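Long-range contact in protein FkbI (Streptomyces hygroscopicus, PDB 1R2J), which binds FAD and probably acts as an acyl-ACP dehydrogenase in making the methoxymalonyl extender unit of the polyketide FK520: residues K227-G232 with L302-A307. Residues are numbered along the deposited sequence; the frame is centred on the assembly and turned at random.
Sequences KSVAWG and LAKHVA
Ala-230 presses its methyl onto the backbone of Ala-303 and Lys-304. Its CB lies 3.6 Å from Lys-304 N. The same CB is 3.9 Å from Ala-303 CB. One turn further on, Ala-307 returns the contact: its CB sits 3.4 Å from Ala-230 O. Three alanines at the interface let helices 219-248 and 297-322 come close. The axes of the two segments approach to 7.9 Å and run in the same general direction, crossing at 32°.

Of the residues that touch, Lys-304 has the longest side chain. Its CB is 4.3 Å from Ala-230 CB. CG is anti to the backbone N (chi1 -178°) and meets Val-229 CG1 at 4.1 Å. These two side chains lie side by side and point the same way. A bend about CB-CG (chi2 -89°) swings CD off Val-229. CE comes back to 4.2 Å from Val-229 CG1, and NZ then leads away. NZ hydrogen-bonds to the carbonyl oxygens of Met-343 and Gly-348, and weakly to that of Ile-346. These acceptors lie at and just beyond the end of helix 332-345, next to the FAD-binding residues Ile-345 and Glu-351.

The contact is a buried packing of methyls and aliphatic carbon against helix backbone, within the C-terminal helical domain of the acyl-CoA dehydrogenase fold. The side chain of Lys-304 gives it aliphatic carbon, while its buried ammonium group would be stabilised by carbonyl oxygens beside the flavin site.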
ATOM      1  N   LYS A 227      -3.429   0.018   7.205  1.00 18.12           N
ATOM      2  CA  LYS A 227      -2.787  -1.001   8.031  1.00 17.69           C
ATOM      3  C   LYS A 227      -1.549  -1.539   7.322  1.00 17.08           C
ATOM      4  O   LYS A 227      -0.499  -1.745   7.935  1.00 17.76           O
ATOM      5  CB  LYS A 227      -3.758  -2.154   8.308  1.00 17.61           C
ATOM      6  CG  LYS A 227      -3.132  -3.330   9.071  1.00 19.78           C
ATOM      7  CD  LYS A 227      -4.173  -4.404   9.415  1.00 20.75           C
ATOM      8  CE  LYS A 227      -4.573  -5.215   8.191  1.00 22.79           C
ATOM      9  NZ  LYS A 227      -5.632  -6.212   8.519  1.00 22.09           N
ATOM     10  N   SER A 228      -1.687  -1.757   6.020  1.00 16.33           N
ATOM     11  CA  SER A 228      -0.605  -2.282   5.207  1.00 17.62           C
ATOM     12  C   SER A 228       0.517  -1.261   5.057  1.00 16.88           C
ATOM     13  O   SER A 228       1.690  -1.603   5.156  1.00 17.90           O
ATOM     14  CB  SER A 228      -1.137  -2.687   3.830  1.00 17.69           C
ATOM     15  OG  SER A 228      -0.161  -3.422   3.115  1.00 17.92           O
ATOM     16  N   VAL A 229       0.159  -0.006   4.809  1.00 16.87           N
ATOM     17  CA  VAL A 229       1.165   1.034   4.667  1.00 15.66           C
ATOM     18  C   VAL A 229       1.916   1.191   5.980  1.00 14.33           C
ATOM     19  O   VAL A 229       3.131   1.382   5.978  1.00 16.09           O
ATOM     20  CB  VAL A 229       0.546   2.390   4.277  1.00 15.71           C
ATOM     21  CG1 VAL A 229       1.565   3.522   4.494  1.00 15.10           C
ATOM     22  CG2 VAL A 229       0.113   2.357   2.812  1.00 17.76           C
ATOM     23  N   ALA A 230       1.195   1.099   7.095  1.00 14.03           N
ATOM     24  CA  ALA A 230       1.820   1.236   8.411  1.00 13.70           C
ATOM     25  C   ALA A 230       2.900   0.159   8.601  1.00 13.54           C
ATOM     26  O   ALA A 230       4.014   0.454   9.022  1.00 13.56           O
ATOM     27  CB  ALA A 230       0.756   1.140   9.510  1.00 15.24           C
ATOM     28  N   TRP A 231       2.571  -1.086   8.271  1.00 14.41           N
ATOM     29  CA  TRP A 231       3.533  -2.176   8.397  1.00 16.47           C
ATOM     30  C   TRP A 231       4.642  -1.996   7.368  1.00 16.71           C
ATOM     31  O   TRP A 231       5.795  -2.330   7.624  1.00 18.69           O
ATOM     32  CB  TRP A 231       2.853  -3.540   8.199  1.00 15.84           C
ATOM     33  CG  TRP A 231       2.129  -4.024   9.415  1.00 14.88           C
ATOM     34  CD1 TRP A 231       0.775  -4.131   9.580  1.00 16.85           C
ATOM     35  CD2 TRP A 231       2.721  -4.476  10.644  1.00 16.34           C
ATOM     36  NE1 TRP A 231       0.489  -4.626  10.834  1.00 17.01           N
ATOM     37  CE2 TRP A 231       1.663  -4.844  11.507  1.00 17.28           C
ATOM     38  CE3 TRP A 231       4.041  -4.606  11.098  1.00 15.66           C
ATOM     39  CZ2 TRP A 231       1.885  -5.333  12.798  1.00 15.82           C
ATOM     40  CZ3 TRP A 231       4.260  -5.095  12.385  1.00 17.15           C
ATOM     41  CH2 TRP A 231       3.184  -5.451  13.217  1.00 15.84           C
ATOM     42  N   GLY A 232       4.287  -1.457   6.208  1.00 17.50           N
ATOM     43  CA  GLY A 232       5.281  -1.231   5.181  1.00 16.96           C
ATOM     44  C   GLY A 232       6.326  -0.261   5.709  1.00 18.11           C
ATOM     45  O   GLY A 232       7.530  -0.433   5.478  1.00 17.80           O
ATOM     46  N   LEU A 302      -3.955   5.832  13.387  1.00 16.49           N
ATOM     47  CA  LEU A 302      -2.838   6.164  14.251  1.00 17.28           C
ATOM     48  C   LEU A 302      -1.560   5.448  13.813  1.00 17.90           C
ATOM     49  O   LEU A 302      -0.499   6.066  13.713  1.00 15.93           O
ATOM     50  CB  LEU A 302      -3.181   5.785  15.692  1.00 19.46           C
ATOM     51  CG  LEU A 302      -2.071   5.945  16.725  1.00 21.56           C
ATOM     52  CD1 LEU A 302      -1.738   7.399  16.886  1.00 21.01           C
ATOM     53  CD2 LEU A 302      -2.530   5.356  18.045  1.00 26.32           C
ATOM     54  N   ALA A 303      -1.669   4.151  13.531  1.00 16.61           N
ATOM     55  CA  ALA A 303      -0.511   3.363  13.113  1.00 16.97           C
ATOM     56  C   ALA A 303       0.092   3.854  11.806  1.00 17.70           C
ATOM     57  O   ALA A 303       1.311   3.993  11.681  1.00 17.96           O
ATOM     58  CB  ALA A 303      -0.895   1.902  12.982  1.00 15.67           C
ATOM     59  N   LYS A 304      -0.761   4.104  10.823  1.00 16.38           N
ATOM     60  CA  LYS A 304      -0.283   4.572   9.540  1.00 16.60           C
ATOM     61  C   LYS A 304       0.409   5.918   9.716  1.00 16.36           C
ATOM     62  O   LYS A 304       1.515   6.125   9.225  1.00 16.54           O
ATOM     63  CB  LYS A 304      -1.450   4.692   8.547  1.00 17.80           C
ATOM     64  CG  LYS A 304      -1.041   5.139   7.155  1.00 18.89           C
ATOM     65  CD  LYS A 304      -1.057   6.654   7.010  1.00 19.55           C
ATOM     66  CE  LYS A 304      -0.234   7.098   5.803  1.00 19.83           C
ATOM     67  NZ  LYS A 304       0.054   8.565   5.829  1.00 17.70           N
ATOM     68  N   HIS A 305      -0.249   6.819  10.436  1.00 15.79           N
ATOM     69  CA  HIS A 305       0.271   8.163  10.672  1.00 17.40           C
ATOM     70  C   HIS A 305       1.658   8.176  11.321  1.00 17.38           C
ATOM     71  O   HIS A 305       2.606   8.754  10.777  1.00 17.39           O
ATOM     72  CB  HIS A 305      -0.724   8.955  11.533  1.00 15.70           C
ATOM     73  CG  HIS A 305      -0.303  10.365  11.804  1.00 18.46           C
ATOM     74  ND1 HIS A 305      -0.033  11.270  10.797  1.00 20.07           N
ATOM     75  CD2 HIS A 305      -0.132  11.036  12.969  1.00 18.22           C
ATOM     76  CE1 HIS A 305       0.286  12.436  11.332  1.00 18.88           C
ATOM     77  NE2 HIS A 305       0.234  12.321  12.647  1.00 18.41           N
ATOM     78  N   VAL A 306       1.773   7.531  12.476  1.00 18.40           N
ATOM     79  CA  VAL A 306       3.037   7.480  13.194  1.00 18.82           C
ATOM     80  C   VAL A 306       4.134   6.729  12.444  1.00 17.10           C
ATOM     81  O   VAL A 306       5.263   7.205  12.365  1.00 15.63           O
ATOM     82  CB  VAL A 306       2.860   6.835  14.583  1.00 21.78           C
ATOM     83  CG1 VAL A 306       1.978   7.709  15.457  1.00 22.07           C
ATOM     84  CG2 VAL A 306       2.242   5.474  14.438  1.00 27.24           C
ATOM     85  N   ALA A 307       3.808   5.559  11.900  1.00 17.38           N
ATOM     86  CA  ALA A 307       4.799   4.765  11.180  1.00 16.47           C
ATOM     87  C   ALA A 307       5.325   5.545   9.981  1.00 16.98           C
ATOM     88  O   ALA A 307       6.514   5.514   9.684  1.00 15.92           O
ATOM     89  CB  ALA A 307       4.190   3.435  10.729  1.00 17.78           C
TER